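Local coordinates for uncharacterized protein YPL067C (Saccharomyces cerevisiae, PDB 5KCI), which is of unknown function but is associated with a histidine triad and amyloid toxicity, at residues P100-L105 with L170-R175. Sequence-based numbering, arbitrary orientation.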
ATOM      1  N   PRO A 100      15.723  -6.950  -6.054  1.00 38.77           N
ATOM      2  CA  PRO A 100      14.886  -7.639  -7.036  1.00 37.71           C
ATOM      3  C   PRO A 100      13.954  -8.615  -6.340  1.00 31.35           C
ATOM      4  O   PRO A 100      14.335  -9.289  -5.380  1.00 33.08           O
ATOM      5  CB  PRO A 100      15.901  -8.373  -7.925  1.00 49.54           C
ATOM      6  CG  PRO A 100      17.139  -7.618  -7.784  1.00 45.03           C
ATOM      7  CD  PRO A 100      17.157  -7.074  -6.379  1.00 36.94           C
ATOM      8  N   GLY A 101      12.721  -8.667  -6.811  1.00 28.00           N
ATOM      9  CA  GLY A 101      11.741  -9.587  -6.294  1.00 32.33           C
ATOM     10  C   GLY A 101      10.767  -8.943  -5.336  1.00 31.68           C
ATOM     11  O   GLY A 101       9.676  -9.485  -5.117  1.00 30.73           O
ATOM     12  N   VAL A 102      11.130  -7.783  -4.790  1.00 26.78           N
ATOM     13  CA  VAL A 102      10.214  -7.022  -3.939  1.00 23.88           C
ATOM     14  C   VAL A 102       9.301  -6.170  -4.807  1.00 26.79           C
ATOM     15  O   VAL A 102       9.757  -5.314  -5.574  1.00 30.52           O
ATOM     16  CB  VAL A 102      10.985  -6.159  -2.938  1.00 26.06           C
ATOM     17  CG1 VAL A 102       9.987  -5.330  -2.097  1.00 27.72           C
ATOM     18  CG2 VAL A 102      11.830  -7.041  -2.028  1.00 25.67           C
ATOM     19  N   VAL A 103       7.996  -6.365  -4.635  1.00 27.81           N
ATOM     20  CA  VAL A 103       6.967  -5.706  -5.412  1.00 24.67           C
ATOM     21  C   VAL A 103       6.347  -4.667  -4.499  1.00 26.62           C
ATOM     22  O   VAL A 103       6.009  -4.982  -3.357  1.00 26.99           O
ATOM     23  CB  VAL A 103       5.921  -6.719  -5.890  1.00 28.23           C
ATOM     24  CG1 VAL A 103       4.787  -6.057  -6.574  1.00 29.56           C
ATOM     25  CG2 VAL A 103       6.585  -7.731  -6.849  1.00 37.09           C
ATOM     26  N   HIS A 104       6.214  -3.444  -4.995  1.00 28.17           N
ATOM     27  CA  HIS A 104       5.747  -2.319  -4.175  1.00 25.85           C
ATOM     28  C   HIS A 104       4.330  -1.976  -4.611  1.00 24.71           C
ATOM     29  O   HIS A 104       4.127  -1.414  -5.698  1.00 29.70           O
ATOM     30  CB  HIS A 104       6.692  -1.141  -4.380  1.00 27.67           C
ATOM     31  CG  HIS A 104       6.428   0.014  -3.489  1.00 27.96           C
ATOM     32  ND1 HIS A 104       7.340   1.030  -3.328  1.00 29.79           N
ATOM     33  CD2 HIS A 104       5.367   0.325  -2.707  1.00 27.75           C
ATOM     34  CE1 HIS A 104       6.847   1.936  -2.501  1.00 35.79           C
ATOM     35  NE2 HIS A 104       5.646   1.537  -2.114  1.00 27.39           N
ATOM     36  N   LEU A 105       3.356  -2.316  -3.785  1.00 22.71           N
ATOM     37  CA  LEU A 105       1.955  -2.012  -4.058  1.00 24.12           C
ATOM     38  C   LEU A 105       1.492  -0.904  -3.131  1.00 23.80           C
ATOM     39  O   LEU A 105       2.135  -0.616  -2.128  1.00 24.29           O
ATOM     40  CB  LEU A 105       1.051  -3.233  -3.859  1.00 26.07           C
ATOM     41  CG  LEU A 105       1.458  -4.517  -4.576  1.00 28.44           C
ATOM     42  CD1 LEU A 105       0.461  -5.628  -4.262  1.00 26.55           C
ATOM     43  CD2 LEU A 105       1.538  -4.281  -6.082  1.00 28.84           C
ATOM     44  N   LEU A 170       4.264  -4.381   0.570  1.00 22.43           N
ATOM     45  CA  LEU A 170       5.414  -4.969  -0.094  1.00 22.23           C
ATOM     46  C   LEU A 170       5.265  -6.474  -0.086  1.00 20.15           C
ATOM     47  O   LEU A 170       4.976  -7.061   0.958  1.00 23.74           O
ATOM     48  CB  LEU A 170       6.716  -4.598   0.623  1.00 23.33           C
ATOM     49  CG  LEU A 170       6.926  -3.098   0.873  1.00 24.18           C
ATOM     50  CD1 LEU A 170       8.305  -2.880   1.470  1.00 26.08           C
ATOM     51  CD2 LEU A 170       6.788  -2.286  -0.374  1.00 21.81           C
ATOM     52  N   LEU A 171       5.536  -7.089  -1.250  1.00 24.30           N
ATOM     53  CA  LEU A 171       5.459  -8.530  -1.407  1.00 26.12           C
ATOM     54  C   LEU A 171       6.810  -8.996  -1.901  1.00 28.03           C
ATOM     55  O   LEU A 171       7.310  -8.445  -2.883  1.00 27.02           O
ATOM     56  CB  LEU A 171       4.404  -8.929  -2.435  1.00 21.91           C
ATOM     57  CG  LEU A 171       2.986  -8.414  -2.222  1.00 25.64           C
ATOM     58  CD1 LEU A 171       2.078  -8.974  -3.287  1.00 29.62           C
ATOM     59  CD2 LEU A 171       2.512  -8.761  -0.834  1.00 22.93           C
ATOM     60  N   PHE A 172       7.405  -9.991  -1.236  1.00 24.39           N
ATOM     61  CA  PHE A 172       8.728 -10.458  -1.642  1.00 23.11           C
ATOM     62  C   PHE A 172       8.598 -11.795  -2.367  1.00 26.58           C
ATOM     63  O   PHE A 172       8.103 -12.778  -1.796  1.00 22.94           O
ATOM     64  CB  PHE A 172       9.668 -10.577  -0.442  1.00 28.03           C
ATOM     65  CG  PHE A 172      11.127 -10.902  -0.804  1.00 22.38           C
ATOM     66  CD1 PHE A 172      11.706 -10.455  -1.987  1.00 26.71           C
ATOM     67  CD2 PHE A 172      11.921 -11.602   0.092  1.00 35.27           C
ATOM     68  CE1 PHE A 172      13.028 -10.744  -2.282  1.00 31.96           C
ATOM     69  CE2 PHE A 172      13.255 -11.873  -0.198  1.00 35.90           C
ATOM     70  CZ  PHE A 172      13.797 -11.438  -1.391  1.00 30.12           C
ATOM     71  N   PHE A 173       9.094 -11.822  -3.608  1.00 24.11           N
ATOM     72  CA  PHE A 173       9.165 -13.017  -4.440  1.00 24.77           C
ATOM     73  C   PHE A 173      10.652 -13.284  -4.676  1.00 28.23           C
ATOM     74  O   PHE A 173      11.224 -12.764  -5.634  1.00 30.43           O
ATOM     75  CB  PHE A 173       8.435 -12.817  -5.768  1.00 29.77           C
ATOM     76  CG  PHE A 173       6.967 -12.513  -5.641  1.00 25.29           C
ATOM     77  CD1 PHE A 173       6.526 -11.212  -5.553  1.00 26.67           C
ATOM     78  CD2 PHE A 173       6.034 -13.514  -5.671  1.00 27.25           C
ATOM     79  CE1 PHE A 173       5.198 -10.937  -5.491  1.00 22.58           C
ATOM     80  CE2 PHE A 173       4.708 -13.248  -5.605  1.00 31.01           C
ATOM     81  CZ  PHE A 173       4.277 -11.935  -5.494  1.00 30.69           C
ATOM     82  N   PRO A 174      11.321 -14.058  -3.822  1.00 29.42           N
ATOM     83  CA  PRO A 174      12.761 -14.296  -4.026  1.00 27.14           C
ATOM     84  C   PRO A 174      13.057 -14.879  -5.407  1.00 27.56           C
ATOM     85  O   PRO A 174      12.281 -15.657  -5.955  1.00 31.68           O
ATOM     86  CB  PRO A 174      13.126 -15.284  -2.912  1.00 27.68           C
ATOM     87  CG  PRO A 174      12.030 -15.096  -1.862  1.00 31.08           C
ATOM     88  CD  PRO A 174      10.793 -14.813  -2.685  1.00 29.79           C
ATOM     89  N   ARG A 175      14.175 -14.449  -5.973  1.00 33.65           N
ATOM     90  CA  ARG A 175      14.536 -14.868  -7.329  1.00 33.69           C
ATOM     91  C   ARG A 175      14.769 -16.379  -7.404  1.00 38.23           C
ATOM     92  O   ARG A 175      14.601 -16.988  -8.471  1.00 35.41           O
ATOM     93  CB  ARG A 175      15.763 -14.080  -7.781  1.00 42.92           C
ATOM     94  CG  ARG A 175      15.454 -12.653  -8.230  1.00 54.29           C
ATOM     95  CD  ARG A 175      14.770 -12.619  -9.590  1.00 62.53           C
ATOM     96  NE  ARG A 175      14.615 -11.254 -10.094  1.00 72.15           N
ATOM     97  CZ  ARG A 175      13.466 -10.579 -10.150  1.00 75.52           C
ATOM     98  NH1 ARG A 175      12.318 -11.123  -9.751  1.00 74.53           N
ATOM     99  NH2 ARG A 175      13.465  -9.340 -10.624  1.00 76.07           N
TER
HETATM  100  O   HOH W   1      11.534  -6.932  -9.071  1.00 49.45           O
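Val103 and Leu171 form an antiparallel hydrogen-bonded pair: Val103 N donates to Leu171 O at 2.8 Å, and Leu171 N returns a bond to Val103 O, both in the plane of the accepting carbonyl. A third bond, Phe173 N to Gly101 O at 2.8 Å, joins loop residues just past the bridges, its donor above the Gly101 carbonyl plane, 48° out of it. At phi +101° a beta carbon on Gly101 would jam against the preceding carbonyl oxygen, which by itself calls for glycine, and would also clash with Phe173 O. Phe173 can be followed outward. CB lies 3.6 Å from Gly101 O; with CG beside the backbone N (chi1 -61°), the ring turns its edge to that same oxygen, and CD1 and CE1 both reach Val103 CG2. Leu105 CD1 meets Leu171 CD1 on this face, which helices 180-193 and 141-146 cover. On the other face, Phe172 CD1 touches Val102 CG2 at 3.4 Å, Pro100 O lies at the edge of the Phe172 ring, nearest CE1, and Trp19 stacks on the ring. Leu170 CD2 lies over the His104 ring, 4.1 Å from its centroid, in a CH-pi contact; His104 NE2 is hydrogen-bonded to His168 ND1, and ND1 to Tyr96 N. Beyond the strands, the Arg175 guanidinium lies face-on against the Pro100-Gly101 peptide, with Gly101 N 3.6 Å above its plane; a water accepts from Gly101 N and weakly from Arg175 NH2. Direct hydrogen bonding between the two central strands of the four-stranded sheet is thus backbone to backbone, while side chains add van der Waals and CH-pi contacts.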